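PDB 5EC6: HpuA from Kingella denitrificans ATCC 33394, which probably acts as an outer-membrane lipoprotein receptor that binds haemoglobin as a step towards haem iron uptake. Local coordinates for residues Arg20-Thr25 / Tyr80-Thr85; Gly46-Pro51 / Leu72-Asp77; Lys115-Cys120 / Phe138-Ser143; Val148-Gly153 / Asn297-Gly302. One frame throughout, in Å; residues are numbered along the deposited sequence.

Interaction 1 of 4, residues Arg20-Thr25 / Tyr80-Thr85; sequences RAVDTT and YYDFGT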
loop_
_atom_site.group_PDB
_atom_site.type_symbol
_atom_site.label_atom_id
_atom_site.label_comp_id
_atom_site.label_asym_id
_atom_site.label_seq_id
_atom_site.Cartn_x
_atom_site.Cartn_y
_atom_site.Cartn_z
ATOM N N ARG A 20 1.312 -16.658 -14.948
ATOM C CA ARG A 20 1.707 -16.180 -16.248
ATOM C C ARG A 20 1.459 -14.693 -16.467
ATOM O O ARG A 20 0.403 -14.156 -16.092
ATOM C CB ARG A 20 1.013 -16.991 -17.358
ATOM C CG ARG A 20 1.442 -18.465 -17.358
ATOM C CD ARG A 20 0.769 -19.283 -18.480
ATOM N NE ARG A 20 -0.664 -19.007 -18.564
ATOM C CZ ARG A 20 -1.609 -19.473 -17.735
ATOM N NH1 ARG A 20 -1.326 -20.306 -16.739
ATOM N NH2 ARG A 20 -2.872 -19.112 -17.922
ATOM N N ALA A 21 2.388 -14.081 -17.170
ATOM C CA ALA A 21 2.284 -12.666 -17.504
ATOM C C ALA A 21 1.082 -12.373 -18.365
ATOM O O ALA A 21 0.671 -13.194 -19.216
ATOM C CB ALA A 21 3.515 -12.190 -18.187
ATOM N N VAL A 22 0.537 -11.179 -18.181
ATOM C CA VAL A 22 -0.535 -10.699 -19.055
ATOM C C VAL A 22 -0.001 -10.165 -20.367
ATOM O O VAL A 22 0.898 -9.331 -20.402
ATOM C CB VAL A 22 -1.364 -9.609 -18.311
ATOM C CG1 VAL A 22 -2.492 -9.078 -19.190
ATOM C CG2 VAL A 22 -1.928 -10.181 -17.028
ATOM N N ASP A 23 -0.545 -10.625 -21.507
ATOM C CA ASP A 23 -0.047 -10.095 -22.766
ATOM C C ASP A 23 -0.811 -8.853 -23.128
ATOM O O ASP A 23 -1.862 -8.881 -23.781
ATOM C CB ASP A 23 -0.137 -11.142 -23.880
ATOM C CG ASP A 23 0.224 -10.592 -25.234
ATOM O OD1 ASP A 23 0.777 -9.465 -25.382
ATOM O OD2 ASP A 23 -0.066 -11.329 -26.183
ATOM N N THR A 24 -0.253 -7.715 -22.735
ATOM C CA THR A 24 -0.892 -6.445 -22.962
ATOM C C THR A 24 -0.907 -6.032 -24.442
ATOM O O THR A 24 -1.584 -5.092 -24.791
ATOM C CB THR A 24 -0.242 -5.339 -22.135
ATOM O OG1 THR A 24 1.087 -5.139 -22.620
ATOM C CG2 THR A 24 -0.212 -5.742 -20.655
ATOM N N THR A 25 -0.192 -6.744 -25.313
ATOM C CA THR A 25 -0.264 -6.399 -26.757
ATOM C C THR A 25 -1.599 -6.810 -27.393
ATOM O O THR A 25 -1.919 -6.375 -28.513
ATOM C CB THR A 25 0.906 -7.011 -27.587
ATOM O OG1 THR A 25 0.753 -8.435 -27.714
ATOM C CG2 THR A 25 2.258 -6.672 -26.937
ATOM N N TYR A 80 3.944 -7.835 -17.252
ATOM C CA TYR A 80 2.770 -7.415 -16.487
ATOM C C TYR A 80 2.066 -8.580 -15.813
ATOM O O TYR A 80 1.932 -9.674 -16.384
ATOM C CB TYR A 80 1.768 -6.737 -17.404
ATOM C CG TYR A 80 2.146 -5.393 -17.959
ATOM C CD1 TYR A 80 2.883 -5.279 -19.138
ATOM C CD2 TYR A 80 1.748 -4.232 -17.347
ATOM C CE1 TYR A 80 3.212 -4.055 -19.644
ATOM C CE2 TYR A 80 2.042 -3.010 -17.866
ATOM C CZ TYR A 80 2.764 -2.913 -19.037
ATOM O OH TYR A 80 3.083 -1.703 -19.574
ATOM N N TYR A 81 1.608 -8.346 -14.594
ATOM C CA TYR A 81 0.941 -9.355 -13.775
ATOM C C TYR A 81 -0.335 -8.846 -13.137
ATOM O O TYR A 81 -0.422 -7.681 -12.741
ATOM C CB TYR A 81 1.849 -9.917 -12.678
ATOM C CG TYR A 81 3.079 -10.600 -13.271
ATOM C CD1 TYR A 81 2.993 -11.930 -13.747
ATOM C CD2 TYR A 81 4.258 -9.899 -13.474
ATOM C CE1 TYR A 81 4.089 -12.516 -14.369
ATOM C CE2 TYR A 81 5.373 -10.496 -14.092
ATOM C CZ TYR A 81 5.266 -11.788 -14.552
ATOM O OH TYR A 81 6.384 -12.346 -15.124
ATOM N N ASP A 82 -1.350 -9.701 -13.062
ATOM C CA ASP A 82 -2.536 -9.261 -12.339
ATOM C C ASP A 82 -2.420 -9.519 -10.854
ATOM O O ASP A 82 -1.581 -10.283 -10.372
ATOM C CB ASP A 82 -3.839 -9.789 -12.974
ATOM C CG ASP A 82 -3.773 -11.241 -13.352
ATOM O OD1 ASP A 82 -3.040 -11.979 -12.710
ATOM O OD2 ASP A 82 -4.475 -11.626 -14.314
ATOM N N PHE A 83 -3.251 -8.807 -10.105
ATOM C CA PHE A 83 -3.444 -9.067 -8.706
ATOM C C PHE A 83 -4.546 -10.120 -8.596
ATOM O O PHE A 83 -5.673 -9.886 -9.030
ATOM C CB PHE A 83 -3.846 -7.798 -7.985
ATOM C CG PHE A 83 -2.775 -6.730 -8.014
ATOM C CD1 PHE A 83 -1.634 -6.870 -7.237
ATOM C CD2 PHE A 83 -2.893 -5.592 -8.848
ATOM C CE1 PHE A 83 -0.619 -5.880 -7.256
ATOM C CE2 PHE A 83 -1.890 -4.625 -8.860
ATOM C CZ PHE A 83 -0.766 -4.766 -8.073
ATOM N N GLY A 84 -4.224 -11.273 -8.068
ATOM C CA GLY A 84 -5.260 -12.310 -8.001
ATOM C C GLY A 84 -5.240 -13.062 -6.713
ATOM O O GLY A 84 -4.777 -12.582 -5.687
ATOM N N THR A 85 -5.708 -14.306 -6.777
ATOM C CA THR A 85 -5.977 -15.036 -5.561
ATOM C C THR A 85 -4.762 -15.641 -4.912
ATOM O O THR A 85 -4.772 -15.847 -3.715
ATOM C CB THR A 85 -7.063 -16.119 -5.791
ATOM O OG1 THR A 85 -6.507 -17.235 -6.478
ATOM C CG2 THR A 85 -8.202 -15.560 -6.618
HETATM O O HOH W 1 -0.820 -12.298 -14.371
HETATM O O HOH W 2 3.542 -9.048 -19.917
#
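Thr24 lays its methyl group over one face of the Tyr80 ring, a CH-pi contact with CG2 3.8 Å from the ring centroid and offset toward the rim. The nearest ring atom is Tyr80 CD1, 3.5 Å from Thr24 CG2. The methyl sits anti to the carbonyl carbon of Thr24, beside the backbone N, while OG1 takes the crowded position between N and carbonyl carbon (chi1 67°) and comes near the CE1 rim. The two side chains cross at about a right angle, and Phe52 meets the same ring with its plane nearly perpendicular. Next to it along the loop, Val22 N donates to Tyr80 O at 2.7 Å. Water 2 accepts from Tyr80 N and donates to Val22 O, and water 1 links Asp82 N to Arg20 O in the same way. The loop 20-25 thus runs along strand 80-81, the outermost strand on this side of a four-stranded antiparallel sheet, at the protein surface. Tyr81 turns its ring obliquely against Ala21, with CE1 3.6 Å from Ala21 CA and 3.9 Å from Ala21 CB. Asp111 ties the pair together: its carboxylate is hydrogen-bonded through one oxygen to Tyr81 OH and through the other to Ala21 N. Past Val22 the loop bends in an Asx turn, Asp23 OD1 accepting from Thr25 N at 2.9 Å from above the carboxylate plane.

Interaction 2 of 4, residues Gly46-Pro51 / Leu72-Asp77; sequences GGSVKP and LYQAPD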
loop_
_atom_site.group_PDB
_atom_site.type_symbol
_atom_site.label_atom_id
_atom_site.label_comp_id
_atom_site.label_asym_id
_atom_site.label_seq_id
_atom_site.Cartn_x
_atom_site.Cartn_y
_atom_site.Cartn_z
ATOM N N GLY A 46 12.631 -0.538 -9.308
ATOM C CA GLY A 46 11.849 -0.596 -10.553
ATOM C C GLY A 46 10.510 -1.236 -10.342
ATOM O O GLY A 46 10.233 -1.785 -9.269
ATOM N N GLY A 47 9.705 -1.172 -11.399
ATOM C CA GLY A 47 8.335 -1.772 -11.345
ATOM C C GLY A 47 7.345 -0.678 -11.017
ATOM O O GLY A 47 7.652 0.337 -10.355
ATOM N N SER A 48 6.123 -0.816 -11.526
ATOM C CA SER A 48 5.084 0.156 -11.248
ATOM C C SER A 48 3.688 -0.419 -11.497
ATOM O O SER A 48 3.536 -1.438 -12.211
ATOM C CB SER A 48 5.290 1.428 -12.069
ATOM O OG SER A 48 5.064 1.219 -13.441
ATOM N N VAL A 49 2.689 0.209 -10.896
ATOM C CA VAL A 49 1.263 -0.142 -11.171
ATOM C C VAL A 49 0.760 0.735 -12.316
ATOM O O VAL A 49 1.046 1.953 -12.385
ATOM C CB VAL A 49 0.373 -0.074 -9.919
ATOM C CG1 VAL A 49 0.663 -1.211 -8.987
ATOM C CG2 VAL A 49 0.453 1.279 -9.209
ATOM N N LYS A 50 0.023 0.118 -13.271
ATOM C CA LYS A 50 -0.360 0.808 -14.463
ATOM C C LYS A 50 -1.836 0.475 -14.778
ATOM O O LYS A 50 -2.270 -0.658 -14.555
ATOM C CB LYS A 50 0.516 0.405 -15.636
ATOM C CG LYS A 50 1.950 0.901 -15.546
ATOM C CD LYS A 50 2.658 0.777 -16.866
ATOM C CE LYS A 50 3.899 1.658 -16.904
ATOM N NZ LYS A 50 4.673 1.304 -18.128
ATOM N N PRO A 51 -2.599 1.481 -15.204
ATOM C CA PRO A 51 -4.059 1.265 -15.467
ATOM C C PRO A 51 -4.326 0.812 -16.910
ATOM O O PRO A 51 -3.675 1.279 -17.864
ATOM C CB PRO A 51 -4.643 2.650 -15.259
ATOM C CG PRO A 51 -3.547 3.597 -15.681
ATOM C CD PRO A 51 -2.245 2.904 -15.325
ATOM N N LEU A 72 -2.762 -3.390 -13.503
ATOM C CA LEU A 72 -1.785 -4.458 -13.568
ATOM C C LEU A 72 -0.476 -3.960 -12.950
ATOM O O LEU A 72 -0.217 -2.759 -12.967
ATOM C CB LEU A 72 -1.523 -4.887 -15.013
ATOM C CG LEU A 72 -2.740 -5.326 -15.828
ATOM C CD1 LEU A 72 -2.355 -5.639 -17.291
ATOM C CD2 LEU A 72 -3.371 -6.501 -15.135
ATOM N N TYR A 73 0.299 -4.900 -12.432
ATOM C CA TYR A 73 1.637 -4.633 -11.917
ATOM C C TYR A 73 2.616 -4.896 -13.060
ATOM O O TYR A 73 2.674 -6.004 -13.569
ATOM C CB TYR A 73 1.936 -5.509 -10.689
ATOM C CG TYR A 73 3.382 -5.391 -10.272
ATOM C CD1 TYR A 73 3.864 -4.248 -9.681
ATOM C CD2 TYR A 73 4.265 -6.397 -10.559
ATOM C CE1 TYR A 73 5.211 -4.126 -9.350
ATOM C CE2 TYR A 73 5.602 -6.282 -10.243
ATOM C CZ TYR A 73 6.067 -5.154 -9.645
ATOM O OH TYR A 73 7.423 -5.065 -9.338
ATOM N N GLN A 74 3.391 -3.892 -13.456
ATOM C CA GLN A 74 4.522 -4.106 -14.400
ATOM C C GLN A 74 5.832 -4.296 -13.592
ATOM O O GLN A 74 6.287 -3.388 -12.871
ATOM C CB GLN A 74 4.682 -2.944 -15.379
ATOM C CG GLN A 74 5.649 -3.313 -16.483
ATOM C CD GLN A 74 5.929 -2.221 -17.476
ATOM O OE1 GLN A 74 5.852 -1.040 -17.191
ATOM N NE2 GLN A 74 6.212 -2.631 -18.704
ATOM N N ALA A 75 6.415 -5.472 -13.733
ATOM C CA ALA A 75 7.625 -5.809 -13.005
ATOM C C ALA A 75 8.807 -5.073 -13.622
ATOM O O ALA A 75 8.715 -4.561 -14.719
ATOM C CB ALA A 75 7.788 -7.299 -13.033
ATOM N N PRO A 76 9.944 -5.030 -12.898
ATOM C CA PRO A 76 11.163 -4.408 -13.429
ATOM C C PRO A 76 11.657 -4.986 -14.747
ATOM O O PRO A 76 12.352 -4.270 -15.479
ATOM C CB PRO A 76 12.190 -4.646 -12.325
ATOM C CG PRO A 76 11.395 -4.813 -11.065
ATOM C CD PRO A 76 10.141 -5.554 -11.529
ATOM N N ASP A 77 11.289 -6.229 -15.052
ATOM C CA ASP A 77 11.638 -6.849 -16.331
ATOM C C ASP A 77 10.693 -6.523 -17.454
ATOM O O ASP A 77 10.829 -7.056 -18.549
ATOM C CB ASP A 77 11.824 -8.386 -16.159
ATOM C CG ASP A 77 10.533 -9.142 -15.795
ATOM O OD1 ASP A 77 9.424 -8.492 -15.741
ATOM O OD2 ASP A 77 10.626 -10.382 -15.537
HETATM O O HOH W 3 8.321 -3.256 -7.678
HETATM O O HOH W 4 7.001 -0.061 -14.954
#
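Lys50 and Gln74 meet because both side chains run out extended on the same face of the sheet: Lys50 CG lies anti to its carbonyl carbon (chi1 -70°), Gln74 CG anti to its backbone N (chi1 -169°). The chains cross obliquely, and Lys50 NZ donates to Gln74 OE1 at 2.8 Å, tilted out of the amide carbonyl plane. The same oxygen takes a second bond from water 4, which also pairs with Ser48 OG, so OE1 is gripped from two partners. At the other end of the amide, NE2 is hydrogen-bonded to Gly78 O, and this fixes which way the flat group is turned. On the opposite face Tyr73 and Val49 form a non-hydrogen-bonded pair, Val49 CG1 standing at the ring edge, 4.5 Å from Tyr73 CD1. The phenol OH of Tyr73 gives its hydrogen to water 3 at 2.6 Å, lying in the ring plane, and that water donates to Gly46 O. Gly47 passes close by, its CA 4.0 Å from Tyr73 OH and 3.0 Å from Gln74 O; a CB there would strike the hydroxyl, and the positive phi of 97° also calls for glycine. Backbone bonds join Ser48 with Gln74 and Lys50 with Leu72, two in each pair, among them Gln74 N to Ser48 O at 2.8 Å. This antiparallel ladder is the open end of the long beta hairpin made by strands 48-57 and 65-74, the central pair of a four-stranded sheet.

Interaction 3 of 4, residues Lys115-Cys120 / Phe138-Ser143; sequences KMIACC and FGAWMS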
loop_
_atom_site.group_PDB
_atom_site.type_symbol
_atom_site.label_atom_id
_atom_site.label_comp_id
_atom_site.label_asym_id
_atom_site.label_seq_id
_atom_site.Cartn_x
_atom_site.Cartn_y
_atom_site.Cartn_z
ATOM N N LYS A 115 9.206 -14.134 -8.373
ATOM C CA LYS A 115 8.062 -14.360 -7.491
ATOM C C LYS A 115 7.382 -12.999 -7.241
ATOM O O LYS A 115 8.014 -11.964 -7.372
ATOM C CB LYS A 115 8.448 -14.956 -6.134
ATOM C CG LYS A 115 9.321 -16.210 -6.214
ATOM C CD LYS A 115 9.651 -16.723 -4.826
ATOM C CE LYS A 115 10.615 -17.908 -4.844
ATOM N NZ LYS A 115 10.121 -18.978 -5.737
ATOM N N MET A 116 6.132 -13.072 -6.809
ATOM C CA MET A 116 5.355 -11.849 -6.500
ATOM C C MET A 116 4.455 -12.017 -5.319
ATOM O O MET A 116 3.857 -13.054 -5.065
ATOM C CB MET A 116 4.549 -11.454 -7.729
ATOM C CG MET A 116 3.694 -10.205 -7.573
ATOM S SD MET A 116 2.805 -9.939 -9.100
ATOM C CE MET A 116 1.752 -8.549 -8.663
ATOM N N ILE A 117 4.296 -10.934 -4.552
ATOM C CA ILE A 117 3.220 -10.884 -3.576
ATOM C C ILE A 117 2.704 -9.432 -3.457
ATOM O O ILE A 117 3.445 -8.460 -3.746
ATOM C CB ILE A 117 3.734 -11.353 -2.219
ATOM C CG1 ILE A 117 2.540 -11.731 -1.294
ATOM C CG2 ILE A 117 4.662 -10.338 -1.613
ATOM C CD1 ILE A 117 2.838 -12.656 -0.175
ATOM N N ALA A 118 1.426 -9.320 -3.083
ATOM C CA ALA A 118 0.764 -8.039 -2.848
ATOM C C ALA A 118 -0.194 -8.177 -1.677
ATOM O O ALA A 118 -0.444 -9.277 -1.157
ATOM C CB ALA A 118 0.054 -7.581 -4.085
ATOM N N CYS A 119 -0.699 -7.058 -1.179
ATOM C CA CYS A 119 -1.650 -7.118 -0.033
ATOM C C CYS A 119 -2.899 -7.959 -0.331
ATOM O O CYS A 119 -3.452 -7.900 -1.443
ATOM C CB CYS A 119 -2.193 -5.759 0.318
ATOM S SG CYS A 119 -2.769 -5.584 2.074
ATOM N N CYS A 120 -3.372 -8.707 0.671
ATOM C CA CYS A 120 -4.682 -9.360 0.563
ATOM C C CYS A 120 -5.783 -8.353 0.844
ATOM O O CYS A 120 -6.245 -8.208 1.984
ATOM C CB CYS A 120 -4.803 -10.552 1.521
ATOM S SG CYS A 120 -4.568 -10.179 3.285
ATOM N N PHE A 138 0.405 -2.570 -2.270
ATOM C CA PHE A 138 1.841 -2.659 -1.965
ATOM C C PHE A 138 2.246 -4.106 -1.949
ATOM O O PHE A 138 1.401 -4.993 -1.779
ATOM C CB PHE A 138 2.223 -1.894 -0.668
ATOM C CG PHE A 138 1.779 -2.544 0.611
ATOM C CD1 PHE A 138 0.447 -2.467 1.050
ATOM C CD2 PHE A 138 2.678 -3.226 1.404
ATOM C CE1 PHE A 138 0.050 -3.029 2.239
ATOM C CE2 PHE A 138 2.265 -3.850 2.570
ATOM C CZ PHE A 138 0.965 -3.746 2.993
ATOM N N GLY A 139 3.541 -4.332 -2.128
ATOM C CA GLY A 139 4.034 -5.681 -2.264
ATOM C C GLY A 139 5.461 -5.701 -2.693
ATOM O O GLY A 139 6.250 -4.782 -2.405
ATOM N N ALA A 140 5.844 -6.827 -3.323
ATOM C CA ALA A 140 7.236 -7.029 -3.757
ATOM C C ALA A 140 7.259 -7.956 -4.930
ATOM O O ALA A 140 6.433 -8.893 -5.012
ATOM C CB ALA A 140 8.074 -7.627 -2.649
ATOM N N TRP A 141 8.248 -7.728 -5.796
ATOM C CA TRP A 141 8.590 -8.651 -6.859
ATOM C C TRP A 141 10.032 -9.113 -6.621
ATOM O O TRP A 141 10.905 -8.319 -6.240
ATOM C CB TRP A 141 8.446 -7.969 -8.189
ATOM C CG TRP A 141 8.925 -8.735 -9.418
ATOM C CD1 TRP A 141 8.186 -9.532 -10.228
ATOM C CD2 TRP A 141 10.244 -8.662 -10.012
ATOM N NE1 TRP A 141 8.955 -10.002 -11.288
ATOM C CE2 TRP A 141 10.222 -9.459 -11.180
ATOM C CE3 TRP A 141 11.426 -8.023 -9.653
ATOM C CZ2 TRP A 141 11.343 -9.614 -11.989
ATOM C CZ3 TRP A 141 12.542 -8.144 -10.501
ATOM C CH2 TRP A 141 12.478 -8.938 -11.643
ATOM N N MET A 142 10.250 -10.397 -6.844
ATOM C CA MET A 142 11.605 -10.971 -6.768
ATOM C C MET A 142 12.002 -11.463 -8.147
ATOM O O MET A 142 11.211 -12.156 -8.779
ATOM C CB MET A 142 11.646 -12.098 -5.761
ATOM C CG MET A 142 13.004 -12.790 -5.717
ATOM S SD MET A 142 12.958 -14.275 -4.683
ATOM C CE MET A 142 13.235 -13.347 -3.217
ATOM N N SER A 143 13.219 -11.130 -8.582
ATOM C CA SER A 143 13.738 -11.633 -9.869
ATOM C C SER A 143 14.161 -13.115 -9.766
ATOM O O SER A 143 14.321 -13.664 -8.656
ATOM C CB SER A 143 14.909 -10.800 -10.386
ATOM O OG SER A 143 16.093 -11.125 -9.707
#
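Strands 115-118 and 138-142 form an antiparallel beta ladder in the buried part of this beta-rich receptor, their axes 177° apart in direction. Strand 136-142 lies between 115-118 and 148-154, so the ladder belongs to a continuous run of neighbouring strands. Lys115 with Met142 and Ile117 with Ala140 are hydrogen-bonded pairs, each closed by two backbone bonds; the Met142 N to Lys115 O bond is 2.8 Å long and almost straight, with 175° at the hydrogen. Met116 with Trp141 is the non-hydrogen-bonded pair between them, and Ala118 with Gly139 is a second one beyond Ile117. At Gly139 the strands come close, CA to CA 4.1 Å with Ala118, and a CB would run into Ile117 O; the glycine allows its own CA to approach that oxygen at 3.2 Å. On the face of Lys115 and Met142 the two side chains lie side by side and point the same way, Lys115 CD 4.1 Å from Met142 SD, the methionine bending only at chi3. Ala140 and Met142 also meet Val184 of strand 174-185. On the other face Trp141 projects with CG anti to its backbone N (chi1 173°), Lys115 O lying obliquely to the indole and Ala75 and Pro76 packing on it. The ladder ends where Cys119 N donates to Phe138 O at 3.0 Å. There the cysteine sulfur makes an oblique sulfur-aromatic contact, SG 3.8 Å from CE1 of Phe138.

Interaction 4 of 4, residues Val148-Gly153 / Asn297-Gly302; sequences VSLFAG and NASFGG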
loop_
_atom_site.group_PDB
_atom_site.type_symbol
_atom_site.label_atom_id
_atom_site.label_comp_id
_atom_site.label_asym_id
_atom_site.label_seq_id
_atom_site.Cartn_x
_atom_site.Cartn_y
_atom_site.Cartn_z
ATOM N N VAL A 148 15.265 -8.082 -5.300
ATOM C CA VAL A 148 13.862 -7.769 -4.942
ATOM C C VAL A 148 13.618 -6.295 -5.221
ATOM O O VAL A 148 14.469 -5.445 -4.936
ATOM C CB VAL A 148 13.617 -8.117 -3.443
ATOM C CG1 VAL A 148 12.235 -7.683 -2.936
ATOM C CG2 VAL A 148 13.731 -9.605 -3.231
ATOM N N SER A 149 12.423 -5.973 -5.745
ATOM C CA SER A 149 11.921 -4.596 -5.774
ATOM C C SER A 149 10.601 -4.517 -5.024
ATOM O O SER A 149 9.607 -5.140 -5.440
ATOM C CB SER A 149 11.766 -4.094 -7.189
ATOM O OG SER A 149 11.387 -2.749 -7.174
ATOM N N LEU A 150 10.636 -3.842 -3.885
ATOM C CA LEU A 150 9.424 -3.648 -3.072
ATOM C C LEU A 150 8.755 -2.383 -3.549
ATOM O O LEU A 150 9.442 -1.418 -3.955
ATOM C CB LEU A 150 9.740 -3.613 -1.605
ATOM C CG LEU A 150 10.477 -4.850 -1.063
ATOM C CD1 LEU A 150 11.980 -4.566 -0.899
ATOM C CD2 LEU A 150 9.833 -5.488 0.180
ATOM N N PHE A 151 7.400 -2.381 -3.558
ATOM C CA PHE A 151 6.661 -1.258 -4.114
ATOM C C PHE A 151 5.428 -0.935 -3.280
ATOM O O PHE A 151 4.869 -1.762 -2.557
ATOM C CB PHE A 151 6.198 -1.519 -5.566
ATOM C CG PHE A 151 5.140 -2.577 -5.682
ATOM C CD1 PHE A 151 5.483 -3.905 -5.755
ATOM C CD2 PHE A 151 3.797 -2.214 -5.716
ATOM C CE1 PHE A 151 4.481 -4.881 -5.841
ATOM C CE2 PHE A 151 2.818 -3.179 -5.766
ATOM C CZ PHE A 151 3.164 -4.493 -5.844
ATOM N N ALA A 152 5.014 0.314 -3.421
ATOM C CA ALA A 152 3.697 0.802 -2.958
ATOM C C ALA A 152 3.248 1.796 -4.024
ATOM O O ALA A 152 3.960 2.728 -4.366
ATOM C CB ALA A 152 3.747 1.479 -1.604
ATOM N N GLY A 153 2.079 1.560 -4.617
ATOM C CA GLY A 153 1.619 2.462 -5.648
ATOM C C GLY A 153 0.096 2.523 -5.742
ATOM O O GLY A 153 -0.606 1.657 -5.231
ATOM N N ASN A 297 15.120 -3.808 3.259
ATOM C CA ASN A 297 14.234 -2.883 2.515
ATOM C C ASN A 297 12.793 -3.333 2.618
ATOM O O ASN A 297 12.458 -4.524 2.648
ATOM C CB ASN A 297 14.642 -2.760 1.048
ATOM C CG ASN A 297 16.010 -2.104 0.876
ATOM O OD1 ASN A 297 16.595 -1.648 1.852
ATOM N ND2 ASN A 297 16.461 -1.959 -0.360
ATOM N N ALA A 298 11.915 -2.338 2.682
ATOM C CA ALA A 298 10.481 -2.576 2.998
ATOM C C ALA A 298 9.592 -1.753 2.088
ATOM O O ALA A 298 9.963 -0.645 1.679
ATOM C CB ALA A 298 10.169 -2.206 4.426
ATOM N N SER A 299 8.407 -2.272 1.825
ATOM C CA SER A 299 7.271 -1.436 1.435
ATOM C C SER A 299 6.222 -1.430 2.524
ATOM O O SER A 299 6.229 -2.237 3.434
ATOM C CB SER A 299 6.689 -1.901 0.089
ATOM O OG SER A 299 6.238 -3.255 0.185
ATOM N N PHE A 300 5.306 -0.467 2.466
ATOM C CA PHE A 300 4.254 -0.392 3.454
ATOM C C PHE A 300 3.021 0.260 2.847
ATOM O O PHE A 300 3.120 1.008 1.861
ATOM C CB PHE A 300 4.690 0.336 4.745
ATOM C CG PHE A 300 5.065 1.784 4.543
ATOM C CD1 PHE A 300 6.375 2.150 4.251
ATOM C CD2 PHE A 300 4.121 2.782 4.729
ATOM C CE1 PHE A 300 6.703 3.467 4.060
ATOM C CE2 PHE A 300 4.461 4.120 4.523
ATOM C CZ PHE A 300 5.739 4.444 4.208
ATOM N N GLY A 301 1.862 -0.038 3.446
ATOM C CA GLY A 301 0.623 0.592 3.060
ATOM C C GLY A 301 -0.373 0.506 4.177
ATOM O O GLY A 301 -0.276 -0.354 5.093
ATOM N N GLY A 302 -1.368 1.384 4.128
ATOM C CA GLY A 302 -2.414 1.327 5.123
ATOM C C GLY A 302 -3.476 2.383 4.949
ATOM O O GLY A 302 -3.498 3.092 3.939
HETATM O O HOH W 5 15.250 -3.314 -2.647
#
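Side-chain packing between two strands that are not sheet neighbours joins 148-153 to 297-302, near the centre of the chain. The strands run in nearly the same direction, 19° apart, with axes approaching to 5.9 Å. Leu150 makes the largest share of the contact. Its CB rests on Ser299 CB at 3.9 Å, and both methyls reach toward Asn297 O, CD1 at 3.6 Å, with CD1 also 3.8 Å from Asn297 CB and CD2 near Ser299 N. The chi2 of 101°, away from a staggered value, swings CD1 toward Asn297, whose side chain crosses that of Leu150 at about a right angle. Strand 298-308 pairs with 174-185 and 283-289 and belongs to the C-terminal beta barrel, whereas 148-154 pairs with 40-43 and 136-142; small residues let the two layers come close. Ser299 CB sits 3.2 Å from Phe151 O, and Ala152 CB lies 3.6 Å from Phe300 O. Ser299 OG, turned between its own backbone N and carbonyl carbon (chi1 60°), is hydrogen-bonded to Gly139 O. Asn297 is held by Phe290 N at OD1 and Gly291 O at ND2, and water 5 accepts from ND2 at 2.9 Å and donates to Val148 O.

Interaction 1 lies at the surface, interaction 2 is partly buried, and interactions 3 and 4 are in the core. Interactions 1 and 2 share one sheet, strand 80-81 following 65-74 as its neighbour, with Tyr81 N bonded to Tyr73 O. Interactions 3 and 4 are linked likewise, through strands 136-142 and 148-154. The two groups meet across Tyr73, which packs on Trp141 and stacks with Phe151, and through Phe83, which touches Ala118 and Met116. Waters bridge interactions 1, 2 and 4, a lysine-glutamine bond lies on the hairpin of interaction 2, and regular backbone ladders appear in 2 and 3; interaction 4 differs by its side-chain packing without a paired ladder.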